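Local coordinates for flagellar biosynthetic protein FliP (Thermotoga maritima MSB8, PDB 5H72) that probably takes part in flagellum-specific protein export as a membrane component of the type III export gate, here represented by its periplasmic domain, at residues E61-P64 with N65-I69; A71-L74 with G75-V79. One frame throughout, in Å; residues are numbered along the deposited sequence.

Contact 1. Residues E61-P64 with N65-I69; sequences EEAP and NAVLI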
ATOM      1  N   GLU A  61      -5.504  18.235  10.084  1.00 35.87           N
ATOM      2  CA  GLU A  61      -6.609  17.298  10.266  1.00 38.09           C
ATOM      3  C   GLU A  61      -7.807  17.651   9.396  1.00 36.97           C
ATOM      4  O   GLU A  61      -8.727  16.855   9.270  1.00 41.92           O
ATOM      5  CB  GLU A  61      -7.049  17.236  11.728  1.00 38.60           C
ATOM      6  CG  GLU A  61      -5.995  16.697  12.685  1.00 39.84           C
ATOM      7  CD  GLU A  61      -5.033  17.775  13.148  1.00 41.34           C
ATOM      8  OE1 GLU A  61      -5.014  18.857  12.534  1.00 41.55           O
ATOM      9  OE2 GLU A  61      -4.301  17.543  14.132  1.00 48.75           O
ATOM     10  N   GLU A  62      -7.804  18.839   8.803  1.00 36.81           N
ATOM     11  CA  GLU A  62      -8.910  19.242   7.934  1.00 40.79           C
ATOM     12  C   GLU A  62      -8.604  18.988   6.450  1.00 39.37           C
ATOM     13  O   GLU A  62      -9.459  19.187   5.595  1.00 43.73           O
ATOM     14  CB  GLU A  62      -9.249  20.720   8.153  1.00 41.84           C
ATOM     15  CG  GLU A  62      -9.542  21.090   9.605  1.00 46.40           C
ATOM     16  CD  GLU A  62      -9.495  22.596   9.857  1.00 57.28           C
ATOM     17  OE1 GLU A  62      -9.044  23.351   8.960  1.00 53.61           O
ATOM     18  OE2 GLU A  62      -9.908  23.028  10.959  1.00 61.94           O
ATOM     19  N   ALA A  63      -7.387  18.557   6.139  1.00 34.15           N
ATOM     20  CA  ALA A  63      -7.058  18.250   4.755  1.00 38.93           C
ATOM     21  C   ALA A  63      -7.754  16.966   4.310  1.00 37.12           C
ATOM     22  O   ALA A  63      -7.718  15.957   5.017  1.00 37.05           O
ATOM     23  CB  ALA A  63      -5.563  18.127   4.570  1.00 33.42           C
ATOM     24  N   PRO A  64      -8.409  17.011   3.146  1.00 34.55           N
ATOM     25  CA  PRO A  64      -8.999  15.803   2.557  1.00 39.32           C
ATOM     26  C   PRO A  64      -7.904  14.825   2.121  1.00 35.43           C
ATOM     27  O   PRO A  64      -6.737  15.209   2.000  1.00 31.33           O
ATOM     28  CB  PRO A  64      -9.779  16.343   1.351  1.00 34.29           C
ATOM     29  CG  PRO A  64      -9.035  17.594   0.970  1.00 33.30           C
ATOM     30  CD  PRO A  64      -8.582  18.192   2.280  1.00 34.04           C
ATOM     31  N   ASN A  65      -8.275  13.574   1.885  1.00 34.78           N
ATOM     32  CA  ASN A  65      -7.278  12.573   1.545  1.00 34.87           C
ATOM     33  C   ASN A  65      -6.532  12.902   0.249  1.00 35.42           C
ATOM     34  O   ASN A  65      -5.370  12.539   0.098  1.00 37.12           O
ATOM     35  CB  ASN A  65      -7.929  11.193   1.462  1.00 34.32           C
ATOM     36  CG  ASN A  65      -8.230  10.610   2.833  1.00 36.10           C
ATOM     37  OD1 ASN A  65      -7.592  10.962   3.826  1.00 35.51           O
ATOM     38  ND2 ASN A  65      -9.204   9.716   2.895  1.00 37.66           N
ATOM     39  N   ALA A  66      -7.179  13.616  -0.668  1.00 34.96           N
ATOM     40  CA  ALA A  66      -6.532  14.002  -1.929  1.00 38.96           C
ATOM     41  C   ALA A  66      -5.326  14.903  -1.701  1.00 39.88           C
ATOM     42  O   ALA A  66      -4.448  15.014  -2.567  1.00 45.35           O
ATOM     43  CB  ALA A  66      -7.528  14.693  -2.853  1.00 36.01           C
ATOM     44  N   VAL A  67      -5.293  15.549  -0.540  1.00 32.27           N
ATOM     45  CA  VAL A  67      -4.180  16.388  -0.144  1.00 32.26           C
ATOM     46  C   VAL A  67      -3.306  15.655   0.857  1.00 31.94           C
ATOM     47  O   VAL A  67      -2.076  15.656   0.755  1.00 32.50           O
ATOM     48  CB  VAL A  67      -4.680  17.723   0.500  1.00 39.03           C
ATOM     49  CG1 VAL A  67      -3.547  18.460   1.186  1.00 33.96           C
ATOM     50  CG2 VAL A  67      -5.351  18.599  -0.542  1.00 40.29           C
ATOM     51  N   LEU A  68      -3.952  15.035   1.839  1.00 30.83           N
ATOM     52  CA  LEU A  68      -3.245  14.401   2.949  1.00 31.72           C
ATOM     53  C   LEU A  68      -2.330  13.268   2.475  1.00 31.51           C
ATOM     54  O   LEU A  68      -1.173  13.198   2.861  1.00 30.65           O
ATOM     55  CB  LEU A  68      -4.242  13.881   3.983  1.00 30.28           C
ATOM     56  CG  LEU A  68      -3.706  13.358   5.322  1.00 33.15           C
ATOM     57  CD1 LEU A  68      -2.891  14.428   6.053  1.00 32.79           C
ATOM     58  CD2 LEU A  68      -4.858  12.871   6.194  1.00 32.26           C
ATOM     59  N   ILE A  69      -2.845  12.399   1.615  1.00 30.84           N
ATOM     60  CA  ILE A  69      -2.072  11.244   1.172  1.00 30.76           C
ATOM     61  C   ILE A  69      -0.826  11.636   0.362  1.00 31.85           C
ATOM     62  O   ILE A  69       0.257  11.126   0.646  1.00 32.10           O
ATOM     63  CB  ILE A  69      -2.964  10.259   0.363  1.00 30.66           C
ATOM     64  CG1 ILE A  69      -4.057   9.704   1.272  1.00 29.65           C
ATOM     65  CG2 ILE A  69      -2.135   9.121  -0.198  1.00 28.71           C
ATOM     66  CD1 ILE A  69      -5.070   8.886   0.551  1.00 31.42           C
TER
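The carbonyl oxygen of P64 accepts two backbone N-H groups from the turn that follows it. L68 N reaches P64 O at 2.8 Å, in the carbonyl plane and nearly straight (N-H...O 169°), which is the first i to i+4 bond of the helix. V67 N comes to the same P64 O at 2.9 Å from above that plane and is more bent (148°). P64 is at the N-cap position, with its carbonyl directed into the first turn, whereas the oxygen of A63 faces another way and bonds to R30. Side chains pack on the same turn. The methyl of A63 points at the helix and meets V67 CG1 at 4.0 Å; it also nears L68, CB to CB 4.5 Å. The other branch of V67, CG2, which lies beside its own backbone N and anti to the carbonyl carbon, meets P64 CG of the proline ring at 4.1 Å. V67 thus spreads its two methyls over two successive residues, one to each. N65 turns its amide elsewhere, OD1 to R30 and ND2 to N26. The turn leads from the loop after helix 43-52 into helix 65-80: V46 and L49 of helix 43-52 pack against V67, V46 also touches A63, and M33 and L37 of helix 17-39 cover L68.

Contact 2. Residues A71-L74 with G75-V79; sequences AFVL and GELEV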
ATOM      1  N   ALA A  71       0.819  14.456   0.553  1.00 33.01           N
ATOM      2  CA  ALA A  71       1.720  15.119   1.498  1.00 33.61           C
ATOM      3  C   ALA A  71       2.450  14.085   2.338  1.00 30.79           C
ATOM      4  O   ALA A  71       3.646  14.214   2.606  1.00 32.48           O
ATOM      5  CB  ALA A  71       0.953  16.083   2.389  1.00 29.40           C
ATOM      6  N   PHE A  72       1.717  13.052   2.742  1.00 30.85           N
ATOM      7  CA  PHE A  72       2.264  11.966   3.556  1.00 29.17           C
ATOM      8  C   PHE A  72       3.388  11.264   2.816  1.00 31.71           C
ATOM      9  O   PHE A  72       4.482  11.095   3.359  1.00 30.91           O
ATOM     10  CB  PHE A  72       1.149  10.978   3.928  1.00 29.02           C
ATOM     11  CG  PHE A  72       1.637   9.636   4.409  1.00 29.39           C
ATOM     12  CD1 PHE A  72       2.194   9.495   5.670  1.00 27.98           C
ATOM     13  CD2 PHE A  72       1.498   8.503   3.609  1.00 27.49           C
ATOM     14  CE1 PHE A  72       2.630   8.258   6.115  1.00 29.18           C
ATOM     15  CE2 PHE A  72       1.928   7.264   4.046  1.00 27.53           C
ATOM     16  CZ  PHE A  72       2.494   7.138   5.299  1.00 30.04           C
ATOM     17  N   VAL A  73       3.113  10.879   1.568  1.00 29.07           N
ATOM     18  CA  VAL A  73       4.096  10.200   0.726  1.00 30.28           C
ATOM     19  C   VAL A  73       5.331  11.060   0.495  1.00 29.88           C
ATOM     20  O   VAL A  73       6.458  10.578   0.614  1.00 32.37           O
ATOM     21  CB  VAL A  73       3.492   9.802  -0.644  1.00 29.35           C
ATOM     22  CG1 VAL A  73       4.564   9.226  -1.565  1.00 27.03           C
ATOM     23  CG2 VAL A  73       2.370   8.810  -0.443  1.00 26.73           C
ATOM     24  N   LEU A  74       5.119  12.326   0.159  1.00 30.65           N
ATOM     25  CA  LEU A  74       6.230  13.268   0.038  1.00 34.12           C
ATOM     26  C   LEU A  74       7.038  13.278   1.316  1.00 36.53           C
ATOM     27  O   LEU A  74       8.265  13.172   1.276  1.00 39.11           O
ATOM     28  CB  LEU A  74       5.733  14.678  -0.270  1.00 36.98           C
ATOM     29  CG  LEU A  74       5.363  14.985  -1.720  1.00 48.40           C
ATOM     30  CD1 LEU A  74       5.133  16.479  -1.873  1.00 52.93           C
ATOM     31  CD2 LEU A  74       6.450  14.498  -2.674  1.00 47.44           C
ATOM     32  N   GLY A  75       6.341  13.388   2.447  1.00 33.54           N
ATOM     33  CA  GLY A  75       6.971  13.348   3.754  1.00 31.30           C
ATOM     34  C   GLY A  75       7.824  12.110   3.989  1.00 33.16           C
ATOM     35  O   GLY A  75       8.936  12.211   4.504  1.00 32.45           O
ATOM     36  N   GLU A  76       7.320  10.938   3.614  1.00 30.82           N
ATOM     37  CA  GLU A  76       8.068   9.698   3.851  1.00 32.92           C
ATOM     38  C   GLU A  76       9.324   9.627   2.993  1.00 32.96           C
ATOM     39  O   GLU A  76      10.353   9.151   3.438  1.00 31.02           O
ATOM     40  CB  GLU A  76       7.202   8.465   3.576  1.00 31.43           C
ATOM     41  CG  GLU A  76       6.047   8.266   4.555  1.00 33.04           C
ATOM     42  CD  GLU A  76       6.521   8.132   5.984  1.00 35.15           C
ATOM     43  OE1 GLU A  76       7.526   7.428   6.202  1.00 35.26           O
ATOM     44  OE2 GLU A  76       5.899   8.735   6.883  1.00 36.07           O
ATOM     45  N   LEU A  77       9.236  10.104   1.756  1.00 34.99           N
ATOM     46  CA  LEU A  77      10.395  10.077   0.871  1.00 35.92           C
ATOM     47  C   LEU A  77      11.466  11.035   1.379  1.00 36.47           C
ATOM     48  O   LEU A  77      12.642  10.681   1.418  1.00 41.49           O
ATOM     49  CB  LEU A  77       9.983  10.404  -0.568  1.00 36.40           C
ATOM     50  CG  LEU A  77       9.128   9.310  -1.223  1.00 38.72           C
ATOM     51  CD1 LEU A  77       8.405   9.826  -2.458  1.00 36.63           C
ATOM     52  CD2 LEU A  77       9.970   8.080  -1.568  1.00 34.21           C
ATOM     53  N   GLU A  78      11.060  12.230   1.805  1.00 33.95           N
ATOM     54  CA  GLU A  78      11.996  13.196   2.390  1.00 35.83           C
ATOM     55  C   GLU A  78      12.757  12.603   3.567  1.00 36.42           C
ATOM     56  O   GLU A  78      13.966  12.765   3.668  1.00 42.84           O
ATOM     57  CB  GLU A  78      11.264  14.471   2.831  1.00 38.75           C
ATOM     58  CG  GLU A  78      10.797  15.346   1.660  1.00 44.89           C
ATOM     59  CD  GLU A  78       9.522  16.128   1.969  1.00 48.10           C
ATOM     60  OE1 GLU A  78       9.059  16.090   3.133  1.00 47.34           O
ATOM     61  OE2 GLU A  78       8.978  16.779   1.047  1.00 49.64           O
ATOM     62  N   VAL A  79      12.057  11.912   4.456  1.00 35.47           N
ATOM     63  CA  VAL A  79      12.722  11.268   5.579  1.00 33.99           C
ATOM     64  C   VAL A  79      13.557  10.083   5.098  1.00 34.01           C
ATOM     65  O   VAL A  79      14.664   9.870   5.588  1.00 37.06           O
ATOM     66  CB  VAL A  79      11.708  10.800   6.656  1.00 34.63           C
ATOM     67  CG1 VAL A  79      12.423  10.091   7.820  1.00 27.65           C
ATOM     68  CG2 VAL A  79      10.889  11.987   7.162  1.00 31.28           C
TER
HETATM   69  O   HOH W   1       4.789  11.230   6.108  1.00 33.39           O
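From A71 to E78 the backbone is regular alpha helix, with G75 N bonded to A71 O, E76 N to F72 O, L77 N to V73 O and E78 N to L74 O, all between 2.8 and 3.0 Å. The main side-chain meeting is F72 with E76, one turn on. E76 CG lies over one face of the phenyl ring, 4.0 Å from the centroid and displaced toward the rim, a CH-pi contact. F72 sets its ring there by holding CG anti to the backbone N (chi1 163°), while E76 bends at chi2 and brings OE2 to 3.4 Å from F72 CE1; ring and carboxylate planes stand 44° apart. A water 2.8 Å from both F72 O and E76 OE2 can donate to either, and may link the carboxylate to the preceding turn. These i to i+4 pairs belong to the last helix of the periplasmic domain of FliP, a small, all-helical unit, and its faces serve different neighbours. E76 OE1 forms a salt bridge with R28 of the third subunit, whereas OE2 lies near E36 of the same chain, a closeness of like charges that could raise the affinity of one carboxylate for a proton. V73 and L77 lie side by side, CG1 of V73 to CD1 of L77 at 4.0 Å. E78 bends back along the helix until its CD is 3.3 Å from L74 O, and its OE1 bonds to N45 of helix 43-52. F22 of the second subunit packs on V73 and L74.

Both contacts belong to helix 65-80 and follow in series: contact 1 starts the helix and contact 2 occupies its later turns, their centres 14 Å apart. The helix backbone runs on from one to the other, with L68 O 2.9 Å from F72 N. The centre of contact 1 lies about 5 Å from the centre of the chain, that of contact 2 about 10 Å. V46 and L49 of helix 43-52 and M33 of helix 17-39 each reach both contacts. They differ in what lies beyond the chain: residues 61-69 meet no other subunit of the four-chain assembly, whereas residues 71-79 meet two.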